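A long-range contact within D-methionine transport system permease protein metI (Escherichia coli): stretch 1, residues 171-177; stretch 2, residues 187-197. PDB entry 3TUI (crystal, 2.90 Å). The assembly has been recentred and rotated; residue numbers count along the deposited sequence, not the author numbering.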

# COMPACT_ATOMS: atom_id res chain seq x y z
N GLY A 171 -18.86 -37.90 25.67
CA GLY A 171 -19.32 -37.01 24.63
C GLY A 171 -19.73 -37.72 23.35
O GLY A 171 -19.60 -38.95 23.19
N LEU A 172 -20.21 -36.93 22.41
CA LEU A 172 -20.76 -37.46 21.19
C LEU A 172 -19.70 -38.29 20.46
O LEU A 172 -20.03 -39.09 19.56
CB LEU A 172 -21.26 -36.31 20.32
CG LEU A 172 -22.52 -35.60 20.85
CD1 LEU A 172 -22.79 -34.32 20.08
CD2 LEU A 172 -23.74 -36.52 20.86
N GLY A 173 -18.45 -38.10 20.86
CA GLY A 173 -17.34 -38.80 20.24
C GLY A 173 -17.31 -40.24 20.69
O GLY A 173 -17.03 -41.17 19.92
N GLN A 174 -17.60 -40.42 21.97
CA GLN A 174 -17.67 -41.75 22.55
C GLN A 174 -18.82 -42.47 21.84
O GLN A 174 -18.63 -43.55 21.26
CB GLN A 174 -17.87 -41.65 24.07
CG GLN A 174 -17.39 -42.87 24.86
CD GLN A 174 -17.91 -42.93 26.30
OE1 GLN A 174 -18.80 -42.16 26.70
NE2 GLN A 174 -17.33 -43.82 27.09
N ILE A 175 -19.99 -41.84 21.83
CA ILE A 175 -21.12 -42.45 21.18
C ILE A 175 -20.89 -42.87 19.74
O ILE A 175 -21.54 -43.79 19.26
CB ILE A 175 -22.35 -41.55 21.22
CG1 ILE A 175 -22.81 -41.38 22.67
CG2 ILE A 175 -23.48 -42.13 20.37
CD1 ILE A 175 -23.74 -40.17 22.87
N GLY A 176 -20.02 -42.18 19.03
CA GLY A 176 -19.82 -42.53 17.63
C GLY A 176 -18.90 -43.72 17.49
O GLY A 176 -19.07 -44.57 16.61
N TYR A 177 -17.92 -43.75 18.39
CA TYR A 177 -16.86 -44.73 18.41
C TYR A 177 -17.47 -46.08 18.70
O TYR A 177 -17.13 -47.07 18.06
CB TYR A 177 -15.84 -44.30 19.47
CG TYR A 177 -14.64 -45.20 19.68
CD1 TYR A 177 -13.66 -45.31 18.69
CD2 TYR A 177 -14.49 -45.97 20.83
CE1 TYR A 177 -12.55 -46.12 18.86
CE2 TYR A 177 -13.36 -46.78 21.01
CZ TYR A 177 -12.41 -46.85 20.02
OH TYR A 177 -11.30 -47.63 20.18
N THR A 187 -28.63 -45.83 12.32
CA THR A 187 -29.28 -44.65 12.86
C THR A 187 -28.39 -43.91 13.85
O THR A 187 -28.09 -42.73 13.64
CB THR A 187 -30.61 -45.00 13.52
OG1 THR A 187 -31.60 -45.15 12.49
CG2 THR A 187 -31.07 -43.90 14.47
N VAL A 188 -27.92 -44.57 14.90
CA VAL A 188 -27.11 -43.85 15.87
C VAL A 188 -25.89 -43.13 15.26
O VAL A 188 -25.66 -41.96 15.58
CB VAL A 188 -26.67 -44.74 17.04
CG1 VAL A 188 -25.88 -45.92 16.54
CG2 VAL A 188 -25.85 -43.93 18.02
N MET A 189 -25.12 -43.80 14.39
CA MET A 189 -23.97 -43.16 13.73
C MET A 189 -24.37 -41.91 12.97
O MET A 189 -23.74 -40.84 13.07
CB MET A 189 -23.32 -44.10 12.71
CG MET A 189 -21.98 -43.60 12.20
SD MET A 189 -20.86 -43.39 13.61
CE MET A 189 -19.81 -42.05 13.03
N ASN A 190 -25.43 -42.07 12.19
CA ASN A 190 -25.88 -41.04 11.29
C ASN A 190 -26.37 -39.81 12.04
O ASN A 190 -26.21 -38.69 11.54
CB ASN A 190 -26.93 -41.57 10.31
CG ASN A 190 -26.33 -42.54 9.29
OD1 ASN A 190 -25.20 -43.01 9.44
ND2 ASN A 190 -27.09 -42.81 8.23
N THR A 191 -26.93 -39.98 13.23
CA THR A 191 -27.33 -38.78 13.96
C THR A 191 -26.15 -38.25 14.77
O THR A 191 -26.20 -37.14 15.30
CB THR A 191 -28.56 -38.98 14.87
OG1 THR A 191 -28.36 -40.11 15.72
CG2 THR A 191 -29.83 -39.14 14.05
N VAL A 192 -25.09 -39.03 14.87
CA VAL A 192 -23.90 -38.50 15.49
C VAL A 192 -23.25 -37.58 14.49
O VAL A 192 -22.83 -36.47 14.83
CB VAL A 192 -22.92 -39.59 15.94
CG1 VAL A 192 -21.57 -38.98 16.25
CG2 VAL A 192 -23.45 -40.27 17.19
N LEU A 193 -23.18 -38.04 13.26
CA LEU A 193 -22.62 -37.21 12.21
C LEU A 193 -23.35 -35.87 12.15
O LEU A 193 -22.80 -34.81 12.50
CB LEU A 193 -22.69 -37.92 10.86
CG LEU A 193 -22.05 -37.21 9.68
CD1 LEU A 193 -20.57 -37.53 9.62
CD2 LEU A 193 -22.77 -37.61 8.41
N VAL A 194 -24.62 -35.94 11.75
CA VAL A 194 -25.48 -34.78 11.77
C VAL A 194 -25.47 -33.92 13.03
O VAL A 194 -25.40 -32.69 12.93
CB VAL A 194 -26.87 -35.20 11.44
CG1 VAL A 194 -27.88 -34.15 11.91
CG2 VAL A 194 -26.94 -35.51 9.97
N LEU A 195 -25.53 -34.49 14.21
CA LEU A 195 -25.31 -33.60 15.34
C LEU A 195 -23.99 -32.86 15.22
O LEU A 195 -23.98 -31.64 15.29
CB LEU A 195 -25.39 -34.30 16.70
CG LEU A 195 -26.86 -34.59 16.99
CD1 LEU A 195 -26.95 -35.67 18.06
CD2 LEU A 195 -27.63 -33.30 17.37
N LEU A 196 -22.88 -33.57 15.03
CA LEU A 196 -21.63 -32.83 15.01
C LEU A 196 -21.58 -31.71 13.92
O LEU A 196 -21.27 -30.54 14.23
CB LEU A 196 -20.41 -33.77 14.95
CG LEU A 196 -20.15 -34.38 16.35
CD1 LEU A 196 -19.29 -35.68 16.33
CD2 LEU A 196 -19.53 -33.31 17.32
N VAL A 197 -21.94 -32.03 12.68
CA VAL A 197 -21.94 -30.99 11.64
C VAL A 197 -22.70 -29.72 12.13
O VAL A 197 -22.17 -28.61 12.06
CB VAL A 197 -22.53 -31.55 10.30
CG1 VAL A 197 -22.71 -30.46 9.27
CG2 VAL A 197 -21.60 -32.59 9.74

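Two helical segments of the permease pack here in a roughly antiparallel sense, 30° from exact: their N-to-C directions differ by 150°, and the axes come within 9.3 Å of each other. The nearest backbone approach pairs Gly176 CA with Met189 CA at 5.7 Å. With opposed chain directions, the contacts run in reverse order, Leu172 meeting the later residues Leu195 and Leu196 while Ile175 meets the earlier Val188. Together the two surfaces bury 331 Å².

Within each stretch, backbone hydrogen bonds follow the helical i to i+4 pattern. In the first, Ile175 N donates to Gly171 O at 3.2 Å and Tyr177 N to Gly173 O at 3.1 Å; in the second, Leu195 N to Thr191 O and Leu196 N to Val192 O, both at 2.9 Å, continue the i to i+4 pattern. No hydrogen bond crosses between the stretches, so the association rests on shape and on the burial of apolar surface.

The apolar side-chain contacts fall into two groups. Ile175, with its CA-to-CB bond pointing toward the second helix, places Ile175 CG2 3.8 Å from Val188 CG2 and 3.7 Å from Val192 CG2. Val188 and Val192 are one helical turn apart and both point toward the first helix, which lets a single methyl group touch both. The second group centres on Leu172, which has 84 Å² covered, the largest share of any residue in the contact. In the m,t rotamer (chi1 -70°, chi2 169°), Leu172 CD1 lies 4.3 Å from Leu195 CB and 4.4 Å from Leu196 CD2, looser distances than those at Ile175. All these pairs are saturated carbon against saturated carbon, consistent with van der Waals packing of apolar groups.

A third kind of contact brings side chains against backbone. Val192 CG1 sits 3.7 Å from Leu172 O and 4.2 Å from Gly176 CA, so Val192 packs on the first helix's main chain as well as on Ile175. The absence of a side chain at Gly176 matters here: an ideal CB on Gly176 would point sideways and lie 3.4 Å from Val192 CG1, a tight approach, and 3.9 Å from Met189 CE. Met189 completes this region. Its CA-to-CB bond points sideways, but the chain (chi1 -169°, chi2 59°, chi3 -150°) brings its end nearer, with Met189 SD 3.7 Å from Gly176 O. This is a van der Waals contact of a polarizable sulfur with a carbonyl oxygen.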